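Peptidyl tryptophan dihydroxylase (Pseudomonas putida, PDB 7CTQ) uses FAD as a flavoprotein monooxygenase to dihydroxylate a peptidyl tryptophan, a step essential for biogenesis of the tryptophylquinone cofactor of quinohemoprotein amine dehydrogenase. Local coordinates at residues Leu27-Thr32 and Val288-Leu293; Arg363-Asp368 and Gly385-Gln390. All coordinates share one frame; numbering follows the deposited sequence. Where two conformers were deposited one is given.

Contact 1 (Leu27-Thr32 and Val288-Leu293); sequences LGYAVT and VINTLL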
# COMPACT_ATOMS: atom_id res chain seq x y z
N LEU A 27 5.48 -19.72 -7.69
CA LEU A 27 4.57 -20.84 -7.49
C LEU A 27 4.52 -21.76 -8.70
O LEU A 27 3.92 -22.84 -8.61
CB LEU A 27 3.16 -20.33 -7.17
CG LEU A 27 2.99 -19.70 -5.79
CD1 LEU A 27 1.53 -19.31 -5.53
CD2 LEU A 27 3.52 -20.65 -4.70
N GLY A 28 5.12 -21.36 -9.82
CA GLY A 28 5.18 -22.18 -11.01
C GLY A 28 4.25 -21.75 -12.13
O GLY A 28 4.04 -22.54 -13.06
N TYR A 29 3.70 -20.55 -12.08
CA TYR A 29 2.69 -20.11 -13.04
C TYR A 29 3.33 -19.33 -14.17
O TYR A 29 4.23 -18.51 -13.94
CB TYR A 29 1.64 -19.24 -12.36
CG TYR A 29 0.65 -20.03 -11.54
CD1 TYR A 29 -0.37 -20.74 -12.15
CD2 TYR A 29 0.76 -20.08 -10.16
CE1 TYR A 29 -1.28 -21.46 -11.41
CE2 TYR A 29 -0.13 -20.81 -9.41
CZ TYR A 29 -1.15 -21.49 -10.03
OH TYR A 29 -2.04 -22.21 -9.27
N ALA A 30 2.86 -19.58 -15.39
CA ALA A 30 3.13 -18.69 -16.50
C ALA A 30 2.32 -17.41 -16.33
O ALA A 30 1.13 -17.47 -16.00
CB ALA A 30 2.79 -19.37 -17.83
N VAL A 31 2.95 -16.26 -16.54
CA VAL A 31 2.34 -14.97 -16.24
C VAL A 31 2.67 -13.97 -17.34
O VAL A 31 3.82 -13.88 -17.78
CB VAL A 31 2.83 -14.42 -14.88
CG1 VAL A 31 2.18 -13.08 -14.57
CG2 VAL A 31 2.59 -15.43 -13.76
N THR A 32 1.67 -13.20 -17.75
CA THR A 32 1.84 -12.09 -18.68
C THR A 32 1.36 -10.80 -18.02
O THR A 32 0.29 -10.77 -17.41
CB THR A 32 1.05 -12.33 -19.98
OG1 THR A 32 1.57 -13.48 -20.66
CG2 THR A 32 1.12 -11.11 -20.90
N VAL A 288 -3.64 -16.53 -2.78
CA VAL A 288 -5.09 -16.45 -3.00
C VAL A 288 -5.41 -16.92 -4.41
O VAL A 288 -6.29 -17.76 -4.63
CB VAL A 288 -5.60 -15.02 -2.72
CG1 VAL A 288 -7.05 -14.85 -3.18
CG2 VAL A 288 -5.49 -14.69 -1.20
N ILE A 289 -4.66 -16.40 -5.39
CA ILE A 289 -4.80 -16.84 -6.78
C ILE A 289 -4.57 -18.35 -6.90
O ILE A 289 -5.35 -19.06 -7.55
CB ILE A 289 -3.82 -16.04 -7.67
CG1 ILE A 289 -4.17 -14.55 -7.57
CG2 ILE A 289 -3.84 -16.52 -9.14
CD1 ILE A 289 -3.14 -13.62 -8.16
N ASN A 290 -3.51 -18.84 -6.27
CA ASN A 290 -3.21 -20.27 -6.29
C ASN A 290 -4.39 -21.09 -5.79
O ASN A 290 -4.71 -22.15 -6.35
CB ASN A 290 -1.95 -20.54 -5.46
CG ASN A 290 -1.49 -21.97 -5.53
OD1 ASN A 290 -1.28 -22.52 -6.62
ND2 ASN A 290 -1.34 -22.61 -4.36
N THR A 291 -5.07 -20.61 -4.75
CA THR A 291 -6.27 -21.29 -4.28
C THR A 291 -7.39 -21.18 -5.31
O THR A 291 -8.07 -22.16 -5.60
CB THR A 291 -6.72 -20.72 -2.94
OG1 THR A 291 -5.58 -20.60 -2.07
CG2 THR A 291 -7.77 -21.65 -2.29
N LEU A 292 -7.56 -19.99 -5.90
CA LEU A 292 -8.66 -19.79 -6.83
C LEU A 292 -8.53 -20.71 -8.04
O LEU A 292 -9.55 -21.11 -8.63
CB LEU A 292 -8.72 -18.32 -7.24
CG LEU A 292 -9.23 -17.34 -6.16
CD1 LEU A 292 -9.15 -15.91 -6.64
CD2 LEU A 292 -10.66 -17.67 -5.74
N LEU A 293 -7.30 -21.07 -8.40
CA LEU A 293 -7.01 -21.87 -9.59
C LEU A 293 -6.90 -23.37 -9.31
O LEU A 293 -7.42 -24.17 -10.09
CB LEU A 293 -5.73 -21.37 -10.25
CG LEU A 293 -5.83 -19.94 -10.78
CD1 LEU A 293 -4.49 -19.42 -11.25
CD2 LEU A 293 -6.86 -19.85 -11.88
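Tyr29 OH donates a hydrogen bond of 2.8 Å to Asn290 OD1, tying the first beta-alpha-beta unit of the FAD-binding Rossmann-type fold to helix 285-294. The hydroxyl arrives in the carbonyl plane on a lone pair, with a C=O...O angle of 138°, while OD1 lies at the edge of the phenol ring, whose plane is turned 71° from that of the amide. Asparagine suits this place because the two polar atoms of its amide serve different partners: ND2 bonds to the carbonyl of Gly369, which fixes the rotation of the amide and leaves OD1 facing the tyrosine. A chi1 of -175° swings CG away from the backbone N, which places OD1 within reach of the phenol. Just after helix 15-27, Gly28 closes it in a Schellman motif, its positive phi suiting glycine; the chain then turns, letting Tyr29 reach across, and continues toward the unit's second strand. Tyrosine offers a polar tip and an apolar flank. Its ring also rests on Leu24 and Pro6, and Leu293, which packs on Phe137 as well, brings CD1 to 3.8 Å from Tyr29 CE1. From the end of helix 15-27, Leu27 CD1 lies 3.7 Å from Asn290 CB.

Contact 2 (Arg363-Asp368 and Gly385-Gln390); sequences RPVLRD and GVWHLQ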
# COMPACT_ATOMS: atom_id res chain seq x y z
N ARG A 363 -12.15 -19.88 10.67
CA ARG A 363 -11.78 -18.72 9.87
C ARG A 363 -10.80 -19.17 8.80
O ARG A 363 -10.20 -20.24 8.92
CB ARG A 363 -11.15 -17.62 10.73
CG ARG A 363 -12.07 -17.06 11.83
CD ARG A 363 -13.20 -16.23 11.24
NE ARG A 363 -13.89 -15.45 12.28
CZ ARG A 363 -13.53 -14.22 12.63
NH1 ARG A 363 -12.50 -13.64 12.02
NH2 ARG A 363 -14.20 -13.56 13.57
N PRO A 364 -10.61 -18.36 7.75
CA PRO A 364 -9.59 -18.68 6.74
C PRO A 364 -8.17 -18.64 7.29
O PRO A 364 -7.81 -17.75 8.07
CB PRO A 364 -9.79 -17.57 5.68
CG PRO A 364 -11.17 -17.06 5.90
CD PRO A 364 -11.44 -17.21 7.37
N VAL A 365 -7.35 -19.60 6.84
CA VAL A 365 -5.94 -19.72 7.19
C VAL A 365 -5.14 -20.06 5.94
O VAL A 365 -5.70 -20.52 4.94
CB VAL A 365 -5.69 -20.79 8.28
CG1 VAL A 365 -6.49 -20.48 9.53
CG2 VAL A 365 -6.07 -22.17 7.76
N LEU A 366 -3.83 -19.86 6.00
CA LEU A 366 -2.90 -20.25 4.94
C LEU A 366 -2.18 -21.53 5.32
O LEU A 366 -1.54 -21.59 6.36
CB LEU A 366 -1.86 -19.16 4.68
CG LEU A 366 -2.13 -18.13 3.59
CD1 LEU A 366 -3.58 -17.68 3.67
CD2 LEU A 366 -1.18 -16.94 3.67
N ARG A 367 -2.28 -22.56 4.47
CA ARG A 367 -1.54 -23.80 4.66
C ARG A 367 -1.09 -24.32 3.30
O ARG A 367 -1.91 -24.48 2.40
CB ARG A 367 -2.37 -24.87 5.38
CG ARG A 367 -1.62 -26.20 5.60
CD ARG A 367 -2.42 -27.21 6.44
NE ARG A 367 -1.61 -28.37 6.84
CZ ARG A 367 -2.09 -29.43 7.50
NH1 ARG A 367 -3.37 -29.48 7.83
NH2 ARG A 367 -1.28 -30.44 7.83
N ASP A 368 0.22 -24.55 3.16
CA ASP A 368 0.80 -25.20 1.97
C ASP A 368 0.41 -24.47 0.69
O ASP A 368 0.13 -25.08 -0.35
CB ASP A 368 0.42 -26.68 1.92
CG ASP A 368 1.04 -27.49 3.07
OD1 ASP A 368 2.19 -27.18 3.46
OD2 ASP A 368 0.39 -28.43 3.60
N GLY A 385 -7.92 -13.68 13.69
CA GLY A 385 -7.67 -14.93 14.37
C GLY A 385 -6.22 -15.34 14.33
O GLY A 385 -5.46 -15.00 13.42
N VAL A 386 -5.81 -16.07 15.36
CA VAL A 386 -4.50 -16.68 15.46
C VAL A 386 -4.70 -18.19 15.36
O VAL A 386 -5.44 -18.77 16.17
CB VAL A 386 -3.79 -16.31 16.77
CG1 VAL A 386 -2.36 -16.88 16.77
CG2 VAL A 386 -3.81 -14.81 16.97
N TRP A 387 -4.04 -18.83 14.40
CA TRP A 387 -4.20 -20.28 14.24
C TRP A 387 -3.26 -21.08 15.14
O TRP A 387 -3.70 -21.95 15.91
CB TRP A 387 -4.00 -20.66 12.77
CG TRP A 387 -4.21 -22.12 12.43
CD1 TRP A 387 -4.85 -23.07 13.19
CD2 TRP A 387 -3.79 -22.77 11.23
NE1 TRP A 387 -4.84 -24.28 12.52
CE2 TRP A 387 -4.19 -24.12 11.32
CE3 TRP A 387 -3.10 -22.34 10.09
CZ2 TRP A 387 -3.93 -25.04 10.31
CZ3 TRP A 387 -2.84 -23.25 9.09
CH2 TRP A 387 -3.26 -24.59 9.21
N HIS A 388 -1.96 -20.82 15.05
CA HIS A 388 -0.98 -21.61 15.78
C HIS A 388 0.21 -20.73 16.12
O HIS A 388 0.43 -19.68 15.51
CB HIS A 388 -0.52 -22.83 14.97
CG HIS A 388 0.19 -22.48 13.69
ND1 HIS A 388 1.56 -22.42 13.59
CD2 HIS A 388 -0.29 -22.13 12.48
CE1 HIS A 388 1.90 -22.05 12.37
NE2 HIS A 388 0.79 -21.87 11.67
N LEU A 389 0.97 -21.17 17.11
CA LEU A 389 2.28 -20.62 17.44
C LEU A 389 3.31 -21.71 17.20
O LEU A 389 3.36 -22.69 17.95
CB LEU A 389 2.33 -20.14 18.89
CG LEU A 389 1.34 -19.06 19.29
CD1 LEU A 389 1.34 -18.91 20.80
CD2 LEU A 389 1.66 -17.74 18.59
N GLN A 390 4.13 -21.55 16.15
CA GLN A 390 5.19 -22.51 15.81
C GLN A 390 4.66 -23.94 15.80
O GLN A 390 5.30 -24.86 16.33
CB GLN A 390 6.37 -22.38 16.77
CG GLN A 390 7.19 -21.10 16.58
CD GLN A 390 7.98 -21.10 15.27
OE1 GLN A 390 8.81 -21.98 15.04
NE2 GLN A 390 7.73 -20.09 14.42
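Val365 meets the indole of Trp387 over one face, its CG2 lying 3.9 Å from the centroid of the six-membered ring and 19° off the ring normal, a CH-pi contact. The valine is rotated so that CG1 stands anti to the carbonyl carbon (chi1 -58°) and CG2 lies between the backbone N and that carbon; both methyls thereby turn to the indole. CG1 lies nearer the bond shared by the two rings, 3.9 Å from Trp387 CD2, and the branch point itself comes close, with Val365 CB 3.5 Å from Trp387 CE3. A beta-branched residue suits the place, offering this broad apolar surface without a long chain.

Trp387 CG is anti to its backbone N (chi1 -177°), which extends the indole from the loop toward strand 359-367. That strand pairs with 370-378 in a two-stranded antiparallel hairpin, and the indole packs against both strands, touching Ala374 of the second. Its ring nitrogen NE1 is bonded to Glu393 OE1, which helps to fix the ring's rotation. On the opposite face its neighbour His388 places CD2 3.4 Å above the ring plane, offset toward the rim.

At the rim of the indole, Leu366 O lies near the ring plane, 3.4 Å from Trp387 CZ3, an approach that the slightly positive C-H edge of the ring probably favours. Arg367 runs extended from CG to NE, and its aliphatic part passes this edge with CD 3.9 Å from Trp387 CH2; this is one of two conformers of the arginine, so its outer end is less certain. Replacing Trp387 by an alanine would probably leave the methyls of Val365 without their cover and Glu393 without its NE1 partner.

Contact 1 closes before contact 2 opens along the chain. Their centres are 21 Å apart, and their nearest atoms come within about 5 Å without touching. The hairpin of strands 359-367 and 370-378 bridges them: its turn supplies Gly369 to Asn290 and its second strand Val371 to Thr291, while its first strand carries the Val365 side of contact 2. Helix 299-327 is shared too, Phe305 touching Val288 of one contact and Pro364 and Leu366 of the other. Contact 1 belongs to the fold that holds FAD, beside the helix following a probable GxGxxG motif; contact 2 lies in the C-terminal region, both segments later in the chain than the FAD-pocket residues (between 12 and 278).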